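Local coordinates for C381 turret protein (Sulfolobus turreted icosahedral virus, PDB 4IND) that probably builds the turrets that project from the capsid of an archaeal icosahedral virus, as a fivefold assembly of chains with three jelly-roll domains each, at residues S34-S39 with L138-F143; Q285-V290 with I367-V372. All coordinates share one frame; numbering follows the deposited sequence. Where two conformers were deposited one is given.

Contact 1: S34-S39 with L138-F143; sequences SIFVGS and LAILEF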
loop_
_atom_site.group_PDB
_atom_site.type_symbol
_atom_site.label_atom_id
_atom_site.label_comp_id
_atom_site.label_asym_id
_atom_site.label_seq_id
_atom_site.Cartn_x
_atom_site.Cartn_y
_atom_site.Cartn_z
ATOM N N SER A 34 31.347 -3.928 21.832
ATOM C CA SER A 34 30.091 -4.573 21.444
ATOM C C SER A 34 30.273 -5.632 20.387
ATOM O O SER A 34 29.887 -6.784 20.590
ATOM C CB SER A 34 29.074 -3.524 20.972
ATOM O OG SER A 34 29.632 -2.724 19.952
ATOM N N ILE A 35 30.858 -5.254 19.253
ATOM C CA ILE A 35 30.888 -6.160 18.103
ATOM C C ILE A 35 32.262 -6.392 17.456
ATOM O O ILE A 35 32.395 -7.220 16.569
ATOM C CB ILE A 35 29.880 -5.727 17.027
ATOM C CG1 ILE A 35 30.247 -4.371 16.426
ATOM C CG2 ILE A 35 28.465 -5.689 17.610
ATOM C CD1 ILE A 35 29.318 -3.937 15.265
ATOM N N PHE A 36 33.282 -5.677 17.918
ATOM C CA PHE A 36 34.619 -5.840 17.350
ATOM C C PHE A 36 35.487 -6.773 18.192
ATOM O O PHE A 36 35.561 -6.620 19.412
ATOM C CB PHE A 36 35.299 -4.470 17.146
ATOM C CG PHE A 36 36.652 -4.555 16.475
ATOM C CD1 PHE A 36 36.750 -4.717 15.100
ATOM C CD2 PHE A 36 37.813 -4.452 17.222
ATOM C CE1 PHE A 36 37.988 -4.789 14.478
ATOM C CE2 PHE A 36 39.065 -4.520 16.622
ATOM C CZ PHE A 36 39.157 -4.682 15.242
ATOM N N VAL A 37 36.136 -7.733 17.534
ATOM C CA VAL A 37 36.973 -8.720 18.194
ATOM C C VAL A 37 38.397 -8.488 17.728
ATOM O O VAL A 37 38.668 -8.475 16.529
ATOM C CB VAL A 37 36.533 -10.166 17.836
ATOM C CG1 VAL A 37 37.370 -11.199 18.593
ATOM C CG2 VAL A 37 35.038 -10.353 18.098
ATOM N N GLY A 38 39.310 -8.309 18.681
ATOM C CA GLY A 38 40.719 -8.120 18.370
ATOM C C GLY A 38 41.212 -6.741 18.774
ATOM O O GLY A 38 40.510 -5.986 19.417
ATOM N N SER A 39 42.440 -6.429 18.378
ATOM C CA SER A 39 43.049 -5.141 18.669
ATOM C C SER A 39 42.945 -4.212 17.466
ATOM O O SER A 39 42.628 -4.643 16.357
ATOM C CB SER A 39 44.518 -5.333 19.054
ATOM O OG SER A 39 44.638 -6.062 20.262
ATOM N N LEU A 138 43.908 -3.644 7.234
ATOM C CA LEU A 138 42.652 -3.014 6.802
ATOM C C LEU A 138 42.239 -1.963 7.827
ATOM O O LEU A 138 42.143 -2.248 9.022
ATOM C CB LEU A 138 41.533 -4.039 6.677
ATOM C CG LEU A 138 41.196 -4.682 5.346
ATOM C CD1 LEU A 138 39.786 -5.272 5.435
ATOM C CD2 LEU A 138 41.325 -3.694 4.171
ATOM N N ALA A 139 42.032 -0.741 7.365
ATOM C CA ALA A 139 41.418 0.301 8.173
ATOM C C ALA A 139 39.895 0.163 8.033
ATOM O O ALA A 139 39.390 -0.040 6.924
ATOM C CB ALA A 139 41.870 1.670 7.643
ATOM N N ILE A 140 39.172 0.276 9.145
ATOM C CA ILE A 140 37.715 0.217 9.107
ATOM C C ILE A 140 37.139 1.611 9.318
ATOM O O ILE A 140 37.260 2.176 10.400
ATOM C CB ILE A 140 37.188 -0.736 10.186
ATOM C CG1 ILE A 140 37.990 -2.038 10.170
ATOM C CG2 ILE A 140 35.701 -1.003 10.002
ATOM C CD1 ILE A 140 37.789 -2.906 11.406
ATOM N N LEU A 141 36.506 2.165 8.285
ATOM C CA LEU A 141 36.067 3.565 8.343
ATOM C C LEU A 141 34.602 3.736 8.764
ATOM O O LEU A 141 34.273 4.664 9.519
ATOM C CB LEU A 141 36.292 4.285 7.006
ATOM C CG LEU A 141 37.638 4.205 6.287
ATOM C CD1 LEU A 141 37.801 5.378 5.317
ATOM C CD2 LEU A 141 38.787 4.151 7.243
ATOM N N GLU A 142 33.733 2.873 8.246
ATOM C CA GLU A 142 32.294 2.959 8.542
ATOM C C GLU A 142 31.704 1.570 8.547
ATOM O O GLU A 142 32.187 0.690 7.866
ATOM C CB GLU A 142 31.538 3.816 7.521
ATOM C CG GLU A 142 31.940 5.282 7.445
ATOM C CD GLU A 142 31.258 6.019 6.269
ATOM O OE1 GLU A 142 31.990 6.611 5.442
ATOM O OE2 GLU A 142 30.003 6.036 6.188
ATOM N N PHE A 143 30.646 1.379 9.324
ATOM C CA PHE A 143 29.941 0.109 9.339
ATOM C C PHE A 143 28.468 0.453 9.374
ATOM O O PHE A 143 28.021 1.161 10.282
ATOM C CB PHE A 143 30.320 -0.720 10.563
ATOM C CG PHE A 143 29.692 -2.102 10.586
ATOM C CD1 PHE A 143 30.287 -3.168 9.929
ATOM C CD2 PHE A 143 28.485 -2.310 11.258
ATOM C CE1 PHE A 143 29.704 -4.433 9.952
ATOM C CE2 PHE A 143 27.893 -3.559 11.296
ATOM C CZ PHE A 143 28.502 -4.630 10.654
#

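Contact 2: Q285-V290 with I367-V372; sequences QSILNV and ITLILV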
loop_
_atom_site.group_PDB
_atom_site.type_symbol
_atom_site.label_atom_id
_atom_site.label_comp_id
_atom_site.label_asym_id
_atom_site.label_seq_id
_atom_site.Cartn_x
_atom_site.Cartn_y
_atom_site.Cartn_z
ATOM N N GLN A 285 0.142 -36.090 -23.733
ATOM C CA GLN A 285 0.980 -35.193 -24.515
ATOM C C GLN A 285 1.308 -33.925 -23.744
ATOM O O GLN A 285 0.408 -33.175 -23.365
ATOM C CB GLN A 285 0.263 -34.829 -25.810
ATOM C CG GLN A 285 0.944 -33.737 -26.613
ATOM C CD GLN A 285 2.206 -34.218 -27.276
ATOM O OE1 GLN A 285 2.180 -35.159 -28.069
ATOM N NE2 GLN A 285 3.324 -33.582 -26.951
ATOM N N SER A 286 2.592 -33.683 -23.504
ATOM C CA SER A 286 2.995 -32.442 -22.851
ATOM C C SER A 286 2.761 -31.295 -23.812
ATOM O O SER A 286 3.083 -31.398 -24.995
ATOM C CB SER A 286 4.467 -32.490 -22.437
ATOM O OG SER A 286 4.876 -31.232 -21.920
ATOM N N ILE A 287 2.188 -30.209 -23.310
ATOM C CA ILE A 287 1.970 -29.032 -24.135
ATOM C C ILE A 287 3.012 -27.993 -23.779
ATOM O O ILE A 287 3.647 -27.393 -24.655
ATOM C CB ILE A 287 0.577 -28.420 -23.898
ATOM C CG1 ILE A 287 -0.505 -29.471 -24.132
ATOM C CG2 ILE A 287 0.365 -27.212 -24.793
ATOM C CD1 ILE A 287 -0.391 -30.147 -25.463
ATOM N N LEU A 288 3.193 -27.777 -22.482
ATOM C CA LEU A 288 4.150 -26.792 -22.023
ATOM C C LEU A 288 4.567 -27.091 -20.591
ATOM O O LEU A 288 3.746 -27.462 -19.758
ATOM C CB LEU A 288 3.546 -25.392 -22.132
ATOM C CG LEU A 288 4.507 -24.207 -22.047
ATOM C CD1 LEU A 288 5.878 -24.584 -22.608
ATOM C CD2 LEU A 288 3.915 -23.025 -22.801
ATOM N N ASN A 289 5.858 -26.936 -20.320
ATOM C CA ASN A 289 6.406 -27.149 -18.980
ATOM C C ASN A 289 7.484 -26.112 -18.714
ATOM O O ASN A 289 8.565 -26.177 -19.304
ATOM C CB ASN A 289 6.976 -28.562 -18.837
ATOM C CG ASN A 289 7.498 -28.838 -17.436
ATOM O OD1 ASN A 289 7.708 -27.911 -16.642
ATOM N ND2 ASN A 289 7.708 -30.109 -17.123
ATOM N N VAL A 290 7.190 -25.137 -17.855
ATOM C CA VAL A 290 8.179 -24.081 -17.580
ATOM C C VAL A 290 8.723 -24.174 -16.169
ATOM O O VAL A 290 9.331 -23.226 -15.657
ATOM C CB VAL A 290 7.640 -22.666 -17.889
ATOM C CG1 VAL A 290 7.208 -22.577 -19.361
ATOM C CG2 VAL A 290 6.455 -22.327 -16.969
ATOM N N ILE A 367 -6.801 -35.077 -33.431
ATOM C CA ILE A 367 -7.432 -33.903 -32.855
ATOM C C ILE A 367 -6.399 -32.805 -32.708
ATOM O O ILE A 367 -5.203 -33.074 -32.600
ATOM C CB ILE A 367 -8.023 -34.212 -31.483
ATOM C CG1 ILE A 367 -6.929 -34.725 -30.554
ATOM C CG2 ILE A 367 -9.133 -35.248 -31.597
ATOM C CD1 ILE A 367 -7.409 -34.974 -29.143
ATOM N N THR A 368 -6.862 -31.566 -32.708
ATOM C CA THR A 368 -5.958 -30.437 -32.609
ATOM C C THR A 368 -6.394 -29.529 -31.486
ATOM O O THR A 368 -7.535 -29.059 -31.472
ATOM C CB THR A 368 -5.903 -29.658 -33.925
ATOM O OG1 THR A 368 -5.391 -30.513 -34.956
ATOM C CG2 THR A 368 -4.995 -28.435 -33.789
ATOM N N LEU A 369 -5.480 -29.306 -30.540
ATOM C CA LEU A 369 -5.708 -28.429 -29.422
ATOM C C LEU A 369 -5.175 -27.051 -29.787
ATOM O O LEU A 369 -4.083 -26.925 -30.324
ATOM C CB LEU A 369 -4.958 -28.950 -28.192
ATOM C CG LEU A 369 -4.897 -28.027 -26.979
ATOM C CD1 LEU A 369 -6.274 -27.879 -26.384
ATOM C CD2 LEU A 369 -3.898 -28.544 -25.928
ATOM N N ILE A 370 -5.961 -26.017 -29.520
ATOM C CA ILE A 370 -5.430 -24.668 -29.548
ATOM C C ILE A 370 -5.550 -24.102 -28.143
ATOM O O ILE A 370 -6.477 -24.436 -27.390
ATOM C CB ILE A 370 -6.124 -23.759 -30.576
ATOM C CG1 ILE A 370 -7.550 -23.451 -30.148
ATOM C CG2 ILE A 370 -6.126 -24.386 -31.958
ATOM C CD1 ILE A 370 -8.355 -22.795 -31.246
ATOM N N LEU A 371 -4.593 -23.259 -27.791
ATOM C CA LEU A 371 -4.482 -22.756 -26.438
ATOM C C LEU A 371 -3.951 -21.330 -26.502
ATOM O O LEU A 371 -3.046 -21.032 -27.291
ATOM C CB LEU A 371 -3.550 -23.672 -25.643
ATOM C CG LEU A 371 -3.165 -23.268 -24.226
ATOM C CD1 LEU A 371 -4.399 -23.236 -23.341
ATOM C CD2 LEU A 371 -2.121 -24.228 -23.670
ATOM N N VAL A 372 -4.561 -20.439 -25.724
ATOM C CA VAL A 372 -4.010 -19.110 -25.521
ATOM C C VAL A 372 -3.573 -19.041 -24.076
ATOM O O VAL A 372 -4.361 -19.339 -23.176
ATOM C CB VAL A 372 -5.046 -18.012 -25.789
ATOM C CG1 VAL A 372 -4.459 -16.661 -25.425
ATOM C CG2 VAL A 372 -5.466 -18.041 -27.256
#

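Contact 1: S34-S39 with L138-F143
The F36 ring is swung over beside its carbonyl carbon (chi1 -176°). In the conformer given, I140 has CG1 beside its backbone N (chi1 -46°), with CD1 extended beyond it. These torsions carry the F36 ring and the I140 CD1 methyl into the core between two sheets of the first jelly roll. In this beta sandwich, strand 36-37 is at the edge, within this chain, of a three-stranded antiparallel sheet with 67-71 and 130-134. Strand 138-147 lies inside the facing four-stranded sheet, between 19-21 and 78-88. The CA atoms of F36 and I140 are 10.7 Å apart, so these two segments meet through side chains.

The contact has two apolar pairs. In the first, I140 CD1 meets F36 CE1 at 3.6 Å in the same conformer, approaching the ring obliquely. F36 also meets the ring of F31 from helix 25-31, with planes about 30° apart.

Strand 138-147 has a classic beta bulge, where L141 and E142 both face K85. I140 and F143 lie on either side of this pair in sequence. Both turn their side chains to the 34-39 segment, while L141 and E142 have none of their atoms near it. The E142 carboxylate is used for other bonds: OE2 takes a hydrogen bond from E74 N of a neighbouring subunit and is also hydrogen-bonded to Y19 OH.

All four touching residues are buried. Y20 and I71 each touch both I35 and F143. The second pair is looser, with I35 CD1 4.2 Å from F143 CE2.

Contact 2: Q285-V290 with I367-V372
I287 reaches across to two leucines of the facing strand, and its two branches divide the work. CD1 lies 3.9 Å from L369 CD2, and CG1 approaches the same methyl equally closely. CG2 meets L371 CD2 at 4.0 Å. The I287 CG1 branch sits beside the backbone N (chi1 -56°), which leaves CG2 beside the carbonyl carbon; the two branches are thereby split between the leucines. L369 and L371 are buried, and F333 and V304 also pack on L369.

The other side of strand 283-289 is looser. S286 and N289 are exposed, and their side chains do not meet the 367-372 strand. Q285 curls forward over its own strand: NE2 donates to S286 O at 2.9 Å. The N-H points almost straight at the oxygen, at 175°, and the acceptor lies in the amide plane of Q285.

I287 and L288 both face I352 on the adjacent strand, a classic beta bulge in the outermost strand of the sheet within this chain. With 283-289 in one four-stranded antiparallel sheet and 365-377 in the other, this is side-chain packing between the two sheets of a jelly-roll beta sandwich.

Overall arrangement
From the N terminus, the chain first forms the jelly roll that holds contact 1. There a span of 98 residues, rich in strand, separates 34-39 from 138-143, and the contact closes that long loop. The second galactose-binding-like domain follows, and neither contact has a segment in it. The chain then enters the nucleoplasmin-like domain, where contact 2 closes a loop of 76 residues between 285-290 and 367-372. The contacts run in series and neither nest nor cross. The centres of contact 1 and contact 2 are about 59 Å apart. They lie on opposite sides of the chain's centre. Each ties together the two sheets of its own domain, at one end and the other of the three-domain chain.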